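Local coordinates for protein extracellular ligand-binding receptor (PDB 4Q6B) that binds leucine and probably serves as the extracellular substrate-binding component of an ABC transporter for amino acids, at residues E139-D151 with W193-K205. Sequence-based numbering, arbitrary orientation.
Sequences EQGHERMVIYYTD and WQAFGMDGIFIAK
The D199 carboxylate meets the H142 ring and the backbone N-H groups of E143 and R144 where strands 144–149 and 200–204 come together as parallel neighbours. From CB, 4.1 Å from R144 O, the side chain turns with CG between its own backbone N and carbonyl carbon (chi1 59°), bringing CG to 3.3 Å from R144 O. OD1 accepts E143 N at 2.8 Å on the syn side and R144 N at 3.1 Å from above the carboxylate plane. OD2 accepts a hydrogen bond from H142 ND1 (3.0 Å), from the opposite side of that plane to R144 N, the ring standing 78° to the carboxylate; OD2 also lies 3.0 Å from R144 O, two acceptors without a bond. D199 N bonds to R144 O, while R144 NH1 reaches F196 O (2.7 Å). An alanine here would probably leave H142 ND1 and both backbone donors without their acceptor and the imidazole freer to turn. Farther along, V146 CG2 sits over the W193 five-membered ring, 3.6 Å from its centroid. One carboxylate accepting three N-H groups thus ties the turn before strand 144–149 to the approach to strand 200–204 in this periplasmic binding protein, and the donor imidazole probably helps stabilise its negative charge.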
ATOM      1  N   GLU A 139     -20.708   5.017  10.076  1.00 16.12           N
ATOM      2  CA  GLU A 139     -21.745   5.843   9.436  1.00 17.07           C
ATOM      3  C   GLU A 139     -22.768   4.955   8.684  1.00 20.56           C
ATOM      4  O   GLU A 139     -23.965   5.314   8.516  1.00 19.69           O
ATOM      5  CB  GLU A 139     -21.075   6.820   8.501  1.00 17.72           C
ATOM      6  CG  GLU A 139     -22.086   7.745   7.771  1.00 27.74           C
ATOM      7  CD  GLU A 139     -22.518   7.186   6.419  1.00 45.33           C
ATOM      8  OE1 GLU A 139     -23.682   7.457   5.991  1.00 46.10           O
ATOM      9  OE2 GLU A 139     -21.680   6.492   5.784  1.00 49.26           O
ATOM     10  N   GLN A 140     -22.306   3.783   8.251  1.00 18.12           N
ATOM     11  CA  GLN A 140     -23.178   2.803   7.600  1.00 19.13           C
ATOM     12  C   GLN A 140     -24.046   2.010   8.580  1.00 22.55           C
ATOM     13  O   GLN A 140     -24.886   1.220   8.175  1.00 25.86           O
ATOM     14  CB  GLN A 140     -22.386   1.885   6.664  1.00 18.10           C
ATOM     15  CG  GLN A 140     -21.754   2.633   5.520  1.00 19.82           C
ATOM     16  CD  GLN A 140     -22.801   3.176   4.576  1.00 29.73           C
ATOM     17  OE1 GLN A 140     -23.551   2.406   3.972  1.00 34.47           O
ATOM     18  NE2 GLN A 140     -22.891   4.496   4.467  1.00 33.76           N
ATOM     19  N   GLY A 141     -23.876   2.220   9.871  1.00 18.63           N
ATOM     20  CA  GLY A 141     -24.796   1.592  10.824  1.00 19.10           C
ATOM     21  C   GLY A 141     -24.241   0.312  11.453  1.00 21.37           C
ATOM     22  O   GLY A 141     -24.995  -0.422  12.100  1.00 23.05           O
ATOM     23  N   HIS A 142     -22.956   0.034  11.285  1.00 17.48           N
ATOM     24  CA  HIS A 142     -22.384  -1.097  11.988  1.00 18.30           C
ATOM     25  C   HIS A 142     -22.242  -0.819  13.465  1.00 20.25           C
ATOM     26  O   HIS A 142     -21.861   0.269  13.853  1.00 20.35           O
ATOM     27  CB  HIS A 142     -21.055  -1.492  11.382  1.00 21.93           C
ATOM     28  CG  HIS A 142     -21.198  -2.074  10.020  1.00 25.16           C
ATOM     29  ND1 HIS A 142     -21.325  -3.425   9.804  1.00 25.98           N
ATOM     30  CD2 HIS A 142     -21.304  -1.485   8.811  1.00 22.40           C
ATOM     31  CE1 HIS A 142     -21.475  -3.644   8.513  1.00 25.67           C
ATOM     32  NE2 HIS A 142     -21.455  -2.484   7.887  1.00 24.88           N
ATOM     33  N   GLU A 143     -22.562  -1.819  14.278  1.00 16.53           N
ATOM     34  CA  GLU A 143     -22.449  -1.694  15.732  1.00 20.28           C
ATOM     35  C   GLU A 143     -21.730  -2.843  16.424  1.00 18.69           C
ATOM     36  O   GLU A 143     -21.182  -2.656  17.515  1.00 20.21           O
ATOM     37  CB  GLU A 143     -23.843  -1.566  16.374  1.00 22.17           C
ATOM     38  CG  GLU A 143     -24.660  -0.425  15.776  1.00 27.93           C
ATOM     39  CD  GLU A 143     -25.800   0.043  16.656  1.00 36.01           C
ATOM     40  OE1 GLU A 143     -26.127  -0.636  17.638  1.00 41.47           O
ATOM     41  OE2 GLU A 143     -26.357   1.114  16.351  1.00 39.36           O
ATOM     42  N   ARG A 144     -21.838  -4.063  15.869  0.96 17.76           N
ATOM     43  CA  ARG A 144     -21.315  -5.286  16.508  0.96 19.22           C
ATOM     44  C   ARG A 144     -20.578  -6.090  15.432  0.96 17.77           C
ATOM     45  O   ARG A 144     -21.206  -6.595  14.520  0.96 19.09           O
ATOM     46  CB  ARG A 144     -22.461  -6.128  17.079  0.96 17.53           C
ATOM     47  CG  ARG A 144     -23.388  -5.367  18.042  0.96 26.35           C
ATOM     48  CD  ARG A 144     -24.169  -6.254  19.038  0.96 30.86           C
ATOM     49  NE  ARG A 144     -23.634  -5.953  20.370  0.96 45.41           N
ATOM     50  CZ  ARG A 144     -23.343  -6.831  21.328  0.96 52.30           C
ATOM     51  NH1 ARG A 144     -23.578  -8.135  21.176  0.96 50.13           N
ATOM     52  NH2 ARG A 144     -22.826  -6.388  22.467  0.96 56.15           N
HETATM   53  N   MSE A 145     -19.250  -6.178  15.501  1.00 15.91           N
HETATM   54  CA  MSE A 145     -18.513  -6.782  14.393  1.00 14.33           C
HETATM   55  C   MSE A 145     -17.588  -7.902  14.892  1.00 17.48           C
HETATM   56  O   MSE A 145     -17.258  -8.003  16.095  1.00 17.69           O
HETATM   57  CB  MSE A 145     -17.707  -5.713  13.630  1.00 17.43           C
HETATM   58  CG  MSE A 145     -18.614  -4.746  12.831  1.00 15.55           C
HETATM   59 SE   MSE A 145     -17.551  -3.551  11.799  0.73 21.76          SE
HETATM   60  CE  MSE A 145     -16.796  -4.848  10.516  1.00 18.50           C
ATOM     61  N   VAL A 146     -17.155  -8.745  13.954  1.00 16.91           N
ATOM     62  CA  VAL A 146     -16.200  -9.834  14.241  1.00 15.84           C
ATOM     63  C   VAL A 146     -14.889  -9.555  13.508  1.00 16.49           C
ATOM     64  O   VAL A 146     -14.908  -9.007  12.421  1.00 18.28           O
ATOM     65  CB  VAL A 146     -16.763 -11.214  13.784  1.00 22.07           C
ATOM     66  CG1 VAL A 146     -15.689 -12.323  13.787  1.00 19.42           C
ATOM     67  CG2 VAL A 146     -17.915 -11.670  14.711  1.00 20.10           C
ATOM     68  N   ILE A 147     -13.746  -9.921  14.085  1.00 17.77           N
ATOM     69  CA  ILE A 147     -12.467  -9.721  13.395  1.00 15.68           C
ATOM     70  C   ILE A 147     -11.832 -11.091  13.175  1.00 18.28           C
ATOM     71  O   ILE A 147     -11.618 -11.844  14.134  1.00 18.92           O
ATOM     72  CB  ILE A 147     -11.487  -8.829  14.203  1.00 16.09           C
ATOM     73  CG1 ILE A 147     -12.021  -7.391  14.331  1.00 17.22           C
ATOM     74  CG2 ILE A 147     -10.087  -8.760  13.520  1.00 19.66           C
ATOM     75  CD1 ILE A 147     -11.139  -6.549  15.266  1.00 17.65           C
ATOM     76  N   TYR A 148     -11.537 -11.430  11.915  1.00 15.24           N
ATOM     77  CA  TYR A 148     -10.772 -12.653  11.585  1.00 16.30           C
ATOM     78  C   TYR A 148      -9.365 -12.171  11.332  1.00 20.95           C
ATOM     79  O   TYR A 148      -9.163 -11.312  10.479  1.00 21.34           O
ATOM     80  CB  TYR A 148     -11.327 -13.291  10.297  1.00 20.08           C
ATOM     81  CG  TYR A 148     -10.597 -14.529   9.816  1.00 21.73           C
ATOM     82  CD1 TYR A 148     -10.207 -15.540  10.705  1.00 18.08           C
ATOM     83  CD2 TYR A 148     -10.368 -14.727   8.461  1.00 20.08           C
ATOM     84  CE1 TYR A 148      -9.552 -16.729  10.246  1.00 20.41           C
ATOM     85  CE2 TYR A 148      -9.747 -15.874   7.993  1.00 20.56           C
ATOM     86  CZ  TYR A 148      -9.347 -16.882   8.883  1.00 20.87           C
ATOM     87  OH  TYR A 148      -8.704 -18.012   8.432  1.00 22.07           O
ATOM     88  N   TYR A 149      -8.380 -12.675  12.062  1.00 18.31           N
ATOM     89  CA  TYR A 149      -7.049 -12.083  11.922  1.00 21.33           C
ATOM     90  C   TYR A 149      -5.940 -13.133  11.829  1.00 22.93           C
ATOM     91  O   TYR A 149      -6.153 -14.273  12.217  1.00 23.13           O
ATOM     92  CB  TYR A 149      -6.764 -11.110  13.083  1.00 18.62           C
ATOM     93  CG  TYR A 149      -6.584 -11.797  14.398  1.00 20.40           C
ATOM     94  CD1 TYR A 149      -5.306 -12.046  14.917  1.00 24.72           C
ATOM     95  CD2 TYR A 149      -7.686 -12.209  15.129  1.00 26.27           C
ATOM     96  CE1 TYR A 149      -5.143 -12.726  16.099  1.00 22.57           C
ATOM     97  CE2 TYR A 149      -7.531 -12.876  16.318  1.00 27.51           C
ATOM     98  CZ  TYR A 149      -6.274 -13.114  16.802  1.00 27.59           C
ATOM     99  OH  TYR A 149      -6.125 -13.777  17.998  1.00 32.24           O
ATOM    100  N   THR A 150      -4.768 -12.761  11.294  1.00 23.80           N
ATOM    101  CA  THR A 150      -3.608 -13.634  11.328  1.00 27.12           C
ATOM    102  C   THR A 150      -2.862 -13.411  12.637  1.00 27.44           C
ATOM    103  O   THR A 150      -2.547 -12.273  13.001  1.00 28.59           O
ATOM    104  CB  THR A 150      -2.660 -13.365  10.152  1.00 27.72           C
ATOM    105  OG1 THR A 150      -3.353 -13.654   8.926  1.00 30.81           O
ATOM    106  CG2 THR A 150      -1.411 -14.235  10.246  1.00 29.12           C
ATOM    107  N   ASP A 151      -2.589 -14.494  13.355  1.00 30.13           N
ATOM    108  CA  ASP A 151      -1.911 -14.354  14.633  1.00 29.35           C
ATOM    109  C   ASP A 151      -0.398 -14.184  14.455  1.00 28.46           C
ATOM    110  O   ASP A 151       0.399 -15.016  14.929  1.00 32.17           O
ATOM    111  CB  ASP A 151      -2.245 -15.532  15.559  1.00 33.43           C
ATOM    112  CG  ASP A 151      -1.783 -15.290  16.984  1.00 45.48           C
ATOM    113  OD1 ASP A 151      -1.559 -14.103  17.318  1.00 42.83           O
ATOM    114  OD2 ASP A 151      -1.631 -16.272  17.756  1.00 51.56           O
ATOM    115  N   TRP A 193     -21.952 -16.028  16.469  1.00 21.20           N
ATOM    116  CA  TRP A 193     -21.999 -14.642  16.013  1.00 19.43           C
ATOM    117  C   TRP A 193     -23.433 -14.105  15.821  1.00 21.74           C
ATOM    118  O   TRP A 193     -23.731 -12.943  16.125  1.00 21.63           O
ATOM    119  CB  TRP A 193     -21.223 -14.515  14.705  1.00 20.28           C
ATOM    120  CG  TRP A 193     -19.795 -14.915  14.806  1.00 18.81           C
ATOM    121  CD1 TRP A 193     -19.022 -14.964  15.938  1.00 18.09           C
ATOM    122  CD2 TRP A 193     -18.957 -15.337  13.723  1.00 18.15           C
ATOM    123  NE1 TRP A 193     -17.751 -15.384  15.609  1.00 17.77           N
ATOM    124  CE2 TRP A 193     -17.681 -15.583  14.252  1.00 17.55           C
ATOM    125  CE3 TRP A 193     -19.161 -15.493  12.342  1.00 19.20           C
ATOM    126  CZ2 TRP A 193     -16.612 -16.018  13.455  1.00 17.43           C
ATOM    127  CZ3 TRP A 193     -18.089 -15.913  11.541  1.00 17.65           C
ATOM    128  CH2 TRP A 193     -16.852 -16.199  12.100  1.00 17.85           C
ATOM    129  N   GLN A 194     -24.334 -14.942  15.325  1.00 20.99           N
ATOM    130  CA  GLN A 194     -25.723 -14.488  15.205  1.00 25.66           C
ATOM    131  C   GLN A 194     -26.305 -14.181  16.584  1.00 26.01           C
ATOM    132  O   GLN A 194     -27.033 -13.204  16.749  1.00 25.82           O
ATOM    133  CB  GLN A 194     -26.576 -15.524  14.469  1.00 27.55           C
ATOM    134  CG  GLN A 194     -26.209 -15.611  12.989  1.00 25.72           C
ATOM    135  CD  GLN A 194     -26.889 -16.777  12.302  1.00 31.52           C
ATOM    136  OE1 GLN A 194     -26.249 -17.569  11.607  1.00 37.52           O
ATOM    137  NE2 GLN A 194     -28.190 -16.903  12.509  1.00 33.20           N
ATOM    138  N   ALA A 195     -25.972 -15.005  17.573  1.00 27.83           N
ATOM    139  CA  ALA A 195     -26.500 -14.810  18.915  1.00 29.93           C
ATOM    140  C   ALA A 195     -25.964 -13.497  19.527  1.00 30.80           C
ATOM    141  O   ALA A 195     -26.624 -12.879  20.378  1.00 34.14           O
ATOM    142  CB  ALA A 195     -26.168 -16.039  19.802  1.00 26.53           C
ATOM    143  N   PHE A 196     -24.781 -13.079  19.083  1.00 24.16           N
ATOM    144  CA  PHE A 196     -24.155 -11.839  19.535  1.00 23.66           C
ATOM    145  C   PHE A 196     -24.615 -10.658  18.714  1.00 24.30           C
ATOM    146  O   PHE A 196     -24.201  -9.533  18.968  1.00 27.87           O
ATOM    147  CB  PHE A 196     -22.622 -11.866  19.367  1.00 23.82           C
ATOM    148  CG  PHE A 196     -21.899 -12.774  20.306  1.00 32.52           C
ATOM    149  CD1 PHE A 196     -22.434 -13.117  21.542  1.00 36.70           C
ATOM    150  CD2 PHE A 196     -20.672 -13.298  19.942  1.00 32.38           C
ATOM    151  CE1 PHE A 196     -21.752 -13.961  22.392  1.00 38.71           C
ATOM    152  CE2 PHE A 196     -19.989 -14.145  20.794  1.00 32.26           C
ATOM    153  CZ  PHE A 196     -20.536 -14.468  22.015  1.00 35.84           C
ATOM    154  N   GLY A 197     -25.401 -10.899  17.677  1.00 23.85           N
ATOM    155  CA  GLY A 197     -25.931  -9.792  16.905  1.00 25.41           C
ATOM    156  C   GLY A 197     -24.966  -9.226  15.893  1.00 24.21           C
ATOM    157  O   GLY A 197     -25.045  -8.045  15.567  1.00 21.03           O
HETATM  158  N   MSE A 198     -24.076 -10.075  15.376  1.00 20.79           N
HETATM  159  CA  MSE A 198     -23.079  -9.641  14.415  1.00 21.01           C
HETATM  160  C   MSE A 198     -23.649  -8.972  13.197  1.00 20.29           C
HETATM  161  O   MSE A 198     -24.621  -9.459  12.625  1.00 20.35           O
HETATM  162  CB  MSE A 198     -22.235 -10.828  13.912  1.00 17.30           C
HETATM  163  CG  MSE A 198     -21.306 -10.456  12.747  1.00 17.13           C
HETATM  164 SE   MSE A 198     -20.396 -12.083  12.043  0.73 23.69          SE
HETATM  165  CE  MSE A 198     -21.939 -12.991  11.246  1.00 19.85           C
ATOM    166  N   ASP A 199     -23.015  -7.869  12.766  1.00 18.60           N
ATOM    167  CA  ASP A 199     -23.475  -7.197  11.542  1.00 19.45           C
ATOM    168  C   ASP A 199     -22.392  -6.984  10.500  1.00 20.37           C
ATOM    169  O   ASP A 199     -22.635  -6.367   9.462  1.00 18.15           O
ATOM    170  CB  ASP A 199     -24.201  -5.873  11.864  1.00 21.72           C
ATOM    171  CG  ASP A 199     -23.342  -4.889  12.628  1.00 20.61           C
ATOM    172  OD1 ASP A 199     -23.898  -4.193  13.528  1.00 24.56           O
ATOM    173  OD2 ASP A 199     -22.130  -4.752  12.334  1.00 23.83           O
ATOM    174  N   GLY A 200     -21.189  -7.478  10.760  1.00 16.00           N
ATOM    175  CA  GLY A 200     -20.118  -7.349   9.783  1.00 18.20           C
ATOM    176  C   GLY A 200     -18.882  -8.058  10.260  1.00 18.45           C
ATOM    177  O   GLY A 200     -18.705  -8.265  11.471  1.00 17.50           O
ATOM    178  N   ILE A 201     -18.011  -8.401   9.316  1.00 13.71           N
ATOM    179  CA  ILE A 201     -16.711  -9.013   9.613  1.00 16.28           C
ATOM    180  C   ILE A 201     -15.580  -8.212   8.991  1.00 17.63           C
ATOM    181  O   ILE A 201     -15.607  -7.918   7.770  1.00 16.25           O
ATOM    182  CB  ILE A 201     -16.640 -10.460   9.085  1.00 14.95           C
ATOM    183  CG1 ILE A 201     -17.709 -11.293   9.746  1.00 17.60           C
ATOM    184  CG2 ILE A 201     -15.280 -11.085   9.412  1.00 17.65           C
ATOM    185  CD1 ILE A 201     -17.983 -12.669   9.060  1.00 18.28           C
ATOM    186  N   PHE A 202     -14.588  -7.872   9.817  1.00 14.33           N
ATOM    187  CA  PHE A 202     -13.353  -7.289   9.319  1.00 14.25           C
ATOM    188  C   PHE A 202     -12.289  -8.389   9.229  1.00 18.57           C
ATOM    189  O   PHE A 202     -11.981  -9.066  10.204  1.00 17.60           O
ATOM    190  CB  PHE A 202     -12.870  -6.205  10.253  1.00 13.04           C
ATOM    191  CG  PHE A 202     -11.618  -5.549   9.784  1.00 13.66           C
ATOM    192  CD1 PHE A 202     -11.584  -4.859   8.603  1.00 21.45           C
ATOM    193  CD2 PHE A 202     -10.444  -5.711  10.505  1.00 14.99           C
ATOM    194  CE1 PHE A 202     -10.398  -4.283   8.142  1.00 24.28           C
ATOM    195  CE2 PHE A 202      -9.248  -5.126  10.064  1.00 19.12           C
ATOM    196  CZ  PHE A 202      -9.229  -4.418   8.875  1.00 23.07           C
ATOM    197  N   ILE A 203     -11.743  -8.552   8.036  1.00 16.95           N
ATOM    198  CA  ILE A 203     -10.735  -9.552   7.779  1.00 18.45           C
ATOM    199  C   ILE A 203      -9.359  -8.886   7.796  1.00 22.51           C
ATOM    200  O   ILE A 203      -9.005  -8.152   6.894  1.00 23.10           O
ATOM    201  CB  ILE A 203     -10.980 -10.190   6.408  1.00 19.04           C
ATOM    202  CG1 ILE A 203     -12.403 -10.754   6.337  1.00 21.56           C
ATOM    203  CG2 ILE A 203      -9.945 -11.259   6.110  1.00 20.70           C
ATOM    204  CD1 ILE A 203     -12.893 -11.053   4.936  1.00 24.47           C
ATOM    205  N   ALA A 204      -8.585  -9.208   8.818  1.00 19.32           N
ATOM    206  CA  ALA A 204      -7.264  -8.647   9.030  1.00 22.44           C
ATOM    207  C   ALA A 204      -6.252  -9.713   8.649  1.00 27.70           C
ATOM    208  O   ALA A 204      -5.286  -9.963   9.339  1.00 37.39           O
ATOM    209  CB  ALA A 204      -7.081  -8.213  10.463  1.00 21.90           C
ATOM    210  N   LYS A 205      -6.579 -10.409   7.585  1.00 25.94           N
ATOM    211  CA  LYS A 205      -5.729 -11.391   6.977  1.00 22.07           C
ATOM    212  C   LYS A 205      -5.513 -10.907   5.559  1.00 28.14           C
ATOM    213  O   LYS A 205      -6.420 -10.373   4.943  1.00 27.48           O
ATOM    214  CB  LYS A 205      -6.439 -12.741   6.929  1.00 24.65           C
ATOM    215  CG  LYS A 205      -6.319 -13.595   8.168  1.00 30.84           C
ATOM    216  CD  LYS A 205      -6.322 -15.077   7.807  1.00 29.32           C
ATOM    217  CE  LYS A 205      -5.247 -15.827   8.569  1.00 39.72           C
ATOM    218  NZ  LYS A 205      -5.759 -16.594   9.743  1.00 43.62           N
TER